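Local coordinates for protein Abbfa_003403 (Acinetobacter baumannii, PDB 4ZXH) that probably assembles and releases a peptide product as a nonribosomal peptide synthetase with condensation, adenylation, carrier and thioesterase domains, at residues Gly54-Glu59 and Gly384-Leu389; Leu158-Ser163 and Gly167-Ser172. All coordinates share one frame; numbering follows the deposited sequence.

Contact 1. Residues Gly54-Glu59 and Gly384-Leu389; sequences GNKPIE and GQDLTL. With PX4 (1,2-dimyristoyl-sn-glycero-3-phosphocholine), chain C.
K56 and D386 carry this contact between them, meeting at about a right angle. The lysine leaves the first turn of helix 56-67 with CG beside its own backbone N (chi1 -77°), runs out extended to CE and bends at the last bond (chi4 63°). With that bend, D386 OD2 faces the flank of the chain end, 3.5 Å from K56 CE and 3.6 Å from K56 NZ, with which it makes a long salt bridge. The other carboxylate oxygen, D386 OD1, takes a hydrogen bond with the S52 hydroxyl, while K56 NZ has a weak second bond to the S52 carbonyl, so S52 serves both charged groups. D386 stands just before strand 387-391, which the later part of the condensation domain adds next to strand 40-49 in a mixed sheet; the fold is of the chloramphenicol acetyltransferase type. Away from the salt bridge, both segments touch the bound phospholipid. P57 puts CG 3.6 Å from C24 of one acyl chain and CB 3.9 Å from C11 of the other. I58 CD1 lies 3.9 Å from the ester carbonyl oxygen O6. Further along the first of these acyl chains, L389 CD2 comes within 4.0 Å of C29, with L387 CD2 beside C28 of the same acyl chain.

Contact 2. Residues Leu158-Ser163 and Gly167-Ser172; sequences LLRDVS and GLVAES. With PX4 (1,2-dimyristoyl-sn-glycero-3-phosphocholine), chain C.
A backbone bond closes the helix: L168 N reaches back to S163 O at 2.8 Å, nearly straight at 168°. It belongs to a Schellman motif ending helix 152-165, with G167 supplying the positive phi. Further along the returning loop, R160 NE donates to E171 O at 3.1 Å, in the carbonyl plane; NH2 adds a weak bond to the same oxygen. With CG opposite its backbone N (chi1 -174°) and the chain stretched out to NE, the guanidinium gets as far as the loop, and E368 binds its NH2 in a salt bridge from outside. One guanidinium face carries V169, whose CG2 is offset toward the rim. Lower down the arginine, CG packs on S172 CB, and the S172 OG lies 3.5 Å from D161 CA; the D161 carboxylate itself is held by Y68 and R165. S163 turns its OG back to L159 O at 2.9 Å, so that carbonyl accepts from S163 OG and S163 N on opposite faces. L168 lays its CB against S163 CB. On the lipid side of the helix, V162 CG1 sits 3.7 Å from C17 of one acyl chain and close to C32 of the other.

In the fold
Segments of both contacts touch the same phospholipid in the condensation domain, far from the centre of the chain, and each contact is only partly buried. Contact 1 is small and joins segments over three hundred residues apart; its chemistry is one salt bridge set well away from the lipid, which P57, I58, L387 and L389 touch instead. Contact 2 is local and far larger, a helix and the loop that follows it, held by backbone capping and an arginine-to-carbonyl bond, with its helix walling the more distal parts of both acyl chains. L168 couples the two: it follows the capping glycine and packs on L387 and L389 of contact 1, so the loop after helix 152-165 meets strand 387-391.

Contact 1. Residues Gly54-Glu59 and Gly384-Leu389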
loop_
_atom_site.group_PDB
_atom_site.type_symbol
_atom_site.label_atom_id
_atom_site.label_comp_id
_atom_site.label_asym_id
_atom_site.label_seq_id
_atom_site.Cartn_x
_atom_site.Cartn_y
_atom_site.Cartn_z
ATOM N N GLY A 54 13.324 -52.632 13.157
ATOM C CA GLY A 54 14.368 -52.961 12.204
ATOM C C GLY A 54 14.531 -51.903 11.131
ATOM O O GLY A 54 14.658 -50.712 11.431
ATOM N N ASN A 55 14.498 -52.355 9.880
ATOM C CA ASN A 55 14.720 -51.509 8.715
ATOM C C ASN A 55 13.403 -51.096 8.045
ATOM O O ASN A 55 13.402 -50.512 6.956
ATOM C CB ASN A 55 15.605 -52.247 7.706
ATOM C CG ASN A 55 16.428 -51.310 6.845
ATOM O OD1 ASN A 55 16.353 -50.090 6.974
ATOM N ND2 ASN A 55 17.211 -51.884 5.944
ATOM N N LYS A 56 12.282 -51.389 8.701
ATOM C CA LYS A 56 10.965 -51.152 8.105
ATOM C C LYS A 56 10.701 -49.712 7.614
ATOM O O LYS A 56 9.992 -49.526 6.621
ATOM C CB LYS A 56 9.868 -51.556 9.093
ATOM C CG LYS A 56 9.661 -53.054 9.187
ATOM C CD LYS A 56 8.436 -53.390 10.004
ATOM C CE LYS A 56 8.424 -54.872 10.343
ATOM N NZ LYS A 56 9.591 -55.231 11.192
ATOM N N PRO A 57 11.240 -48.693 8.307
ATOM C CA PRO A 57 10.935 -47.359 7.787
ATOM C C PRO A 57 11.461 -47.117 6.365
ATOM O O PRO A 57 10.676 -46.694 5.520
ATOM C CB PRO A 57 11.612 -46.439 8.801
ATOM C CG PRO A 57 11.540 -47.198 10.057
ATOM C CD PRO A 57 11.822 -48.616 9.659
ATOM N N ILE A 58 12.735 -47.398 6.101
ATOM C CA ILE A 58 13.269 -47.298 4.744
ATOM C C ILE A 58 12.499 -48.207 3.764
ATOM O O ILE A 58 12.121 -47.761 2.682
ATOM C CB ILE A 58 14.775 -47.665 4.689
ATOM C CG1 ILE A 58 15.606 -46.762 5.600
ATOM C CG2 ILE A 58 15.300 -47.527 3.276
ATOM C CD1 ILE A 58 15.744 -45.353 5.088
ATOM N N GLU A 59 12.268 -49.470 4.132
ATOM C CA GLU A 59 11.530 -50.391 3.252
ATOM C C GLU A 59 10.135 -49.858 2.890
ATOM O O GLU A 59 9.691 -49.976 1.745
ATOM C CB GLU A 59 11.373 -51.772 3.890
ATOM C CG GLU A 59 12.657 -52.451 4.298
ATOM C CD GLU A 59 12.418 -53.865 4.840
ATOM O OE1 GLU A 59 11.240 -54.300 4.888
ATOM O OE2 GLU A 59 13.407 -54.533 5.228
ATOM N N GLY A 384 1.396 -49.821 18.305
ATOM C CA GLY A 384 1.549 -50.957 17.426
ATOM C C GLY A 384 2.575 -51.881 18.023
ATOM O O GLY A 384 3.149 -51.596 19.069
ATOM N N GLN A 385 2.793 -53.009 17.369
ATOM C CA GLN A 385 3.800 -53.951 17.816
ATOM C C GLN A 385 5.186 -53.295 17.850
ATOM O O GLN A 385 5.929 -53.452 18.817
ATOM C CB GLN A 385 3.788 -55.172 16.902
ATOM C CG GLN A 385 4.975 -56.070 17.018
ATOM C CD GLN A 385 4.799 -57.370 16.250
ATOM O OE1 GLN A 385 3.915 -57.507 15.389
ATOM N NE2 GLN A 385 5.639 -58.341 16.569
ATOM N N ASP A 386 5.526 -52.536 16.814
ATOM C CA ASP A 386 6.902 -52.048 16.684
ATOM C C ASP A 386 7.121 -50.619 17.185
ATOM O O ASP A 386 8.252 -50.245 17.454
ATOM C CB ASP A 386 7.364 -52.132 15.225
ATOM C CG ASP A 386 7.484 -53.567 14.721
ATOM O OD1 ASP A 386 7.789 -54.484 15.525
ATOM O OD2 ASP A 386 7.275 -53.774 13.507
ATOM N N LEU A 387 6.053 -49.826 17.297
ATOM C CA LEU A 387 6.177 -48.423 17.693
ATOM C C LEU A 387 4.925 -47.823 18.295
ATOM O O LEU A 387 3.880 -48.461 18.366
ATOM C CB LEU A 387 6.609 -47.556 16.505
ATOM C CG LEU A 387 5.914 -47.673 15.144
ATOM C CD1 LEU A 387 4.509 -47.270 15.215
ATOM C CD2 LEU A 387 6.601 -46.703 14.199
ATOM N N THR A 388 5.041 -46.561 18.686
ATOM C CA THR A 388 3.954 -45.855 19.349
ATOM C C THR A 388 3.935 -44.407 18.899
ATOM O O THR A 388 4.975 -43.743 18.951
ATOM C CB THR A 388 4.104 -45.924 20.888
ATOM O OG1 THR A 388 4.023 -47.296 21.319
ATOM C CG2 THR A 388 3.042 -45.090 21.573
ATOM N N LEU A 389 2.773 -43.922 18.452
ATOM C CA LEU A 389 2.626 -42.516 18.025
ATOM C C LEU A 389 1.966 -41.674 19.106
ATOM O O LEU A 389 0.968 -42.089 19.687
ATOM C CB LEU A 389 1.796 -42.383 16.739
ATOM C CG LEU A 389 2.238 -42.903 15.367
ATOM C CD1 LEU A 389 1.338 -42.304 14.319
ATOM C CD2 LEU A 389 3.676 -42.573 15.056
HETATM O O1 PX4 C . 19.737 -44.523 11.846
HETATM O O2 PX4 C . 19.274 -44.391 14.409
HETATM P P1 PX4 C . 18.956 -44.985 13.057
HETATM O O3 PX4 C . 18.994 -46.596 13.178
HETATM C C1 PX4 C . 20.083 -47.413 12.742
HETATM C C2 PX4 C . 19.858 -48.835 13.266
HETATM N N1 PX4 C . 20.794 -49.826 12.691
HETATM C C3 PX4 C . 22.141 -49.247 12.534
HETATM C C4 PX4 C . 20.872 -50.990 13.590
HETATM C C5 PX4 C . 20.297 -50.285 11.386
HETATM O O4 PX4 C . 17.376 -44.786 12.771
HETATM C C6 PX4 C . 16.488 -44.059 13.625
HETATM C C7 PX4 C . 15.374 -43.470 12.766
HETATM C C8 PX4 C . 16.023 -43.185 11.414
HETATM O O5 PX4 C . 15.076 -42.625 10.509
HETATM C C9 PX4 C . 15.132 -42.907 9.079
HETATM O O6 PX4 C . 15.889 -43.759 8.650
HETATM C C10 PX4 C . 14.235 -42.145 8.137
HETATM C C11 PX4 C . 13.058 -43.000 7.692
HETATM C C12 PX4 C . 11.757 -42.299 8.054
HETATM C C13 PX4 C . 10.728 -42.547 6.960
HETATM C C14 PX4 C . 9.470 -43.168 7.546
HETATM C C15 PX4 C . 8.654 -43.766 6.415
HETATM C C16 PX4 C . 7.271 -43.147 6.392
HETATM C C17 PX4 C . 6.538 -43.534 5.122
HETATM C C18 PX4 C . 6.814 -42.514 4.018
HETATM C C19 PX4 C . 5.628 -41.593 3.783
HETATM C C20 PX4 C . 6.092 -40.310 3.103
HETATM C C21 PX4 C . 4.900 -39.417 2.754
HETATM C C22 PX4 C . 5.257 -37.939 2.739
HETATM O O7 PX4 C . 14.287 -44.397 12.613
HETATM C C23 PX4 C . 12.970 -43.789 12.843
HETATM O O8 PX4 C . 12.925 -42.818 13.574
HETATM C C24 PX4 C . 11.707 -44.340 12.173
HETATM C C25 PX4 C . 10.392 -43.627 12.528
HETATM C C26 PX4 C . 9.199 -44.110 11.681
HETATM C C27 PX4 C . 7.897 -43.332 11.954
HETATM C C28 PX4 C . 6.685 -43.830 11.160
HETATM C C29 PX4 C . 5.392 -43.044 11.438
HETATM C C30 PX4 C . 4.170 -43.591 10.684
HETATM C C31 PX4 C . 3.090 -42.555 10.288
HETATM C C32 PX4 C . 3.515 -41.760 9.043
HETATM C C33 PX4 C . 2.395 -41.074 8.247
HETATM C C34 PX4 C . 2.942 -39.949 7.363
HETATM C C35 PX4 C . 2.179 -39.681 6.062
HETATM C C36 PX4 C . 1.644 -38.258 5.998
#

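Contact 2. Residues Leu158-Ser163 and Gly167-Ser172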
loop_
_atom_site.group_PDB
_atom_site.type_symbol
_atom_site.label_atom_id
_atom_site.label_comp_id
_atom_site.label_asym_id
_atom_site.label_seq_id
_atom_site.Cartn_x
_atom_site.Cartn_y
_atom_site.Cartn_z
ATOM N N LEU A 158 -3.168 -40.796 3.176
ATOM C CA LEU A 158 -1.808 -41.275 3.149
ATOM C C LEU A 158 -1.409 -41.741 4.540
ATOM O O LEU A 158 -0.825 -42.822 4.713
ATOM C CB LEU A 158 -0.898 -40.183 2.636
ATOM C CG LEU A 158 0.476 -40.622 2.161
ATOM C CD1 LEU A 158 0.361 -41.908 1.375
ATOM C CD2 LEU A 158 1.058 -39.498 1.298
ATOM N N LEU A 159 -1.769 -40.933 5.531
ATOM C CA LEU A 159 -1.549 -41.255 6.942
ATOM C C LEU A 159 -2.147 -42.605 7.334
ATOM O O LEU A 159 -1.515 -43.413 8.015
ATOM C CB LEU A 159 -2.144 -40.162 7.817
ATOM C CG LEU A 159 -2.137 -40.402 9.319
ATOM C CD1 LEU A 159 -0.736 -40.760 9.785
ATOM C CD2 LEU A 159 -2.645 -39.159 10.037
ATOM N N ARG A 160 -3.375 -42.856 6.903
ATOM C CA ARG A 160 -4.018 -44.078 7.301
ATOM C C ARG A 160 -3.307 -45.254 6.639
ATOM O O ARG A 160 -2.955 -46.223 7.300
ATOM C CB ARG A 160 -5.501 -44.070 6.950
ATOM C CG ARG A 160 -6.202 -45.313 7.507
ATOM C CD ARG A 160 -7.712 -45.301 7.440
ATOM N NE ARG A 160 -8.150 -46.343 8.357
ATOM C CZ ARG A 160 -8.411 -46.136 9.645
ATOM N NH1 ARG A 160 -8.319 -44.904 10.157
ATOM N NH2 ARG A 160 -8.761 -47.158 10.421
ATOM N N ASP A 161 -3.073 -45.152 5.339
ATOM C CA ASP A 161 -2.356 -46.193 4.618
ATOM C C ASP A 161 -0.986 -46.506 5.227
ATOM O O ASP A 161 -0.665 -47.665 5.466
ATOM C CB ASP A 161 -2.183 -45.791 3.164
ATOM C CG ASP A 161 -1.788 -46.950 2.282
ATOM O OD1 ASP A 161 -2.650 -47.837 2.031
ATOM O OD2 ASP A 161 -0.625 -46.954 1.825
ATOM N N VAL A 162 -0.181 -45.482 5.492
ATOM C CA VAL A 162 1.165 -45.737 5.988
ATOM C C VAL A 162 1.132 -46.317 7.404
ATOM O O VAL A 162 1.963 -47.150 7.766
ATOM C CB VAL A 162 2.010 -44.467 5.942
ATOM C CG1 VAL A 162 3.378 -44.699 6.570
ATOM C CG2 VAL A 162 2.172 -44.040 4.508
ATOM N N SER A 163 0.148 -45.906 8.191
ATOM C CA SER A 163 -0.040 -46.474 9.515
ATOM C C SER A 163 -0.348 -47.977 9.466
ATOM O O SER A 163 0.102 -48.741 10.317
ATOM C CB SER A 163 -1.160 -45.732 10.230
ATOM O OG SER A 163 -0.722 -44.453 10.656
ATOM N N GLY A 167 1.684 -51.291 10.960
ATOM C CA GLY A 167 1.017 -52.089 11.974
ATOM C C GLY A 167 0.257 -51.339 13.062
ATOM O O GLY A 167 0.029 -51.887 14.140
ATOM N N LEU A 168 -0.156 -50.104 12.784
ATOM C CA LEU A 168 -0.858 -49.277 13.772
ATOM C C LEU A 168 -2.392 -49.347 13.696
ATOM O O LEU A 168 -3.072 -49.160 14.699
ATOM C CB LEU A 168 -0.408 -47.824 13.640
ATOM C CG LEU A 168 1.051 -47.620 14.019
ATOM C CD1 LEU A 168 1.511 -46.246 13.631
ATOM C CD2 LEU A 168 1.199 -47.827 15.504
ATOM N N VAL A 169 -2.937 -49.604 12.515
ATOM C CA VAL A 169 -4.382 -49.766 12.370
ATOM C C VAL A 169 -4.602 -51.035 11.582
ATOM O O VAL A 169 -3.690 -51.498 10.886
ATOM C CB VAL A 169 -5.069 -48.560 11.647
ATOM C CG1 VAL A 169 -4.940 -47.299 12.470
ATOM C CG2 VAL A 169 -4.495 -48.360 10.264
ATOM N N ALA A 170 -5.797 -51.604 11.675
ATOM C CA ALA A 170 -6.007 -52.929 11.097
ATOM C C ALA A 170 -6.317 -52.866 9.609
ATOM O O ALA A 170 -5.854 -53.707 8.849
ATOM C CB ALA A 170 -7.107 -53.663 11.837
ATOM N N GLU A 171 -7.092 -51.876 9.179
ATOM C CA GLU A 171 -7.364 -51.776 7.749
ATOM C C GLU A 171 -7.470 -50.340 7.236
ATOM O O GLU A 171 -7.740 -49.400 7.990
ATOM C CB GLU A 171 -8.632 -52.555 7.401
ATOM C CG GLU A 171 -9.824 -52.247 8.285
ATOM C CD GLU A 171 -11.030 -53.115 7.957
ATOM O OE1 GLU A 171 -10.861 -54.163 7.276
ATOM O OE2 GLU A 171 -12.149 -52.744 8.381
ATOM N N SER A 172 -7.234 -50.214 5.932
ATOM C CA SER A 172 -7.194 -48.951 5.202
ATOM C C SER A 172 -7.775 -49.144 3.807
ATOM O O SER A 172 -7.520 -50.162 3.161
ATOM C CB SER A 172 -5.751 -48.439 5.111
ATOM O OG SER A 172 -5.561 -47.551 4.015
HETATM O O1 PX4 C . 19.737 -44.523 11.846
HETATM O O2 PX4 C . 19.274 -44.391 14.409
HETATM P P1 PX4 C . 18.956 -44.985 13.057
HETATM O O3 PX4 C . 18.994 -46.596 13.178
HETATM C C1 PX4 C . 20.083 -47.413 12.742
HETATM C C2 PX4 C . 19.858 -48.835 13.266
HETATM N N1 PX4 C . 20.794 -49.826 12.691
HETATM C C3 PX4 C . 22.141 -49.247 12.534
HETATM C C4 PX4 C . 20.872 -50.990 13.590
HETATM C C5 PX4 C . 20.297 -50.285 11.386
HETATM O O4 PX4 C . 17.376 -44.786 12.771
HETATM C C6 PX4 C . 16.488 -44.059 13.625
HETATM C C7 PX4 C . 15.374 -43.470 12.766
HETATM C C8 PX4 C . 16.023 -43.185 11.414
HETATM O O5 PX4 C . 15.076 -42.625 10.509
HETATM C C9 PX4 C . 15.132 -42.907 9.079
HETATM O O6 PX4 C . 15.889 -43.759 8.650
HETATM C C10 PX4 C . 14.235 -42.145 8.137
HETATM C C11 PX4 C . 13.058 -43.000 7.692
HETATM C C12 PX4 C . 11.757 -42.299 8.054
HETATM C C13 PX4 C . 10.728 -42.547 6.960
HETATM C C14 PX4 C . 9.470 -43.168 7.546
HETATM C C15 PX4 C . 8.654 -43.766 6.415
HETATM C C16 PX4 C . 7.271 -43.147 6.392
HETATM C C17 PX4 C . 6.538 -43.534 5.122
HETATM C C18 PX4 C . 6.814 -42.514 4.018
HETATM C C19 PX4 C . 5.628 -41.593 3.783
HETATM C C20 PX4 C . 6.092 -40.310 3.103
HETATM C C21 PX4 C . 4.900 -39.417 2.754
HETATM C C22 PX4 C . 5.257 -37.939 2.739
HETATM O O7 PX4 C . 14.287 -44.397 12.613
HETATM C C23 PX4 C . 12.970 -43.789 12.843
HETATM O O8 PX4 C . 12.925 -42.818 13.574
HETATM C C24 PX4 C . 11.707 -44.340 12.173
HETATM C C25 PX4 C . 10.392 -43.627 12.528
HETATM C C26 PX4 C . 9.199 -44.110 11.681
HETATM C C27 PX4 C . 7.897 -43.332 11.954
HETATM C C28 PX4 C . 6.685 -43.830 11.160
HETATM C C29 PX4 C . 5.392 -43.044 11.438
HETATM C C30 PX4 C . 4.170 -43.591 10.684
HETATM C C31 PX4 C . 3.090 -42.555 10.288
HETATM C C32 PX4 C . 3.515 -41.760 9.043
HETATM C C33 PX4 C . 2.395 -41.074 8.247
HETATM C C34 PX4 C . 2.942 -39.949 7.363
HETATM C C35 PX4 C . 2.179 -39.681 6.062
HETATM C C36 PX4 C . 1.644 -38.258 5.998
#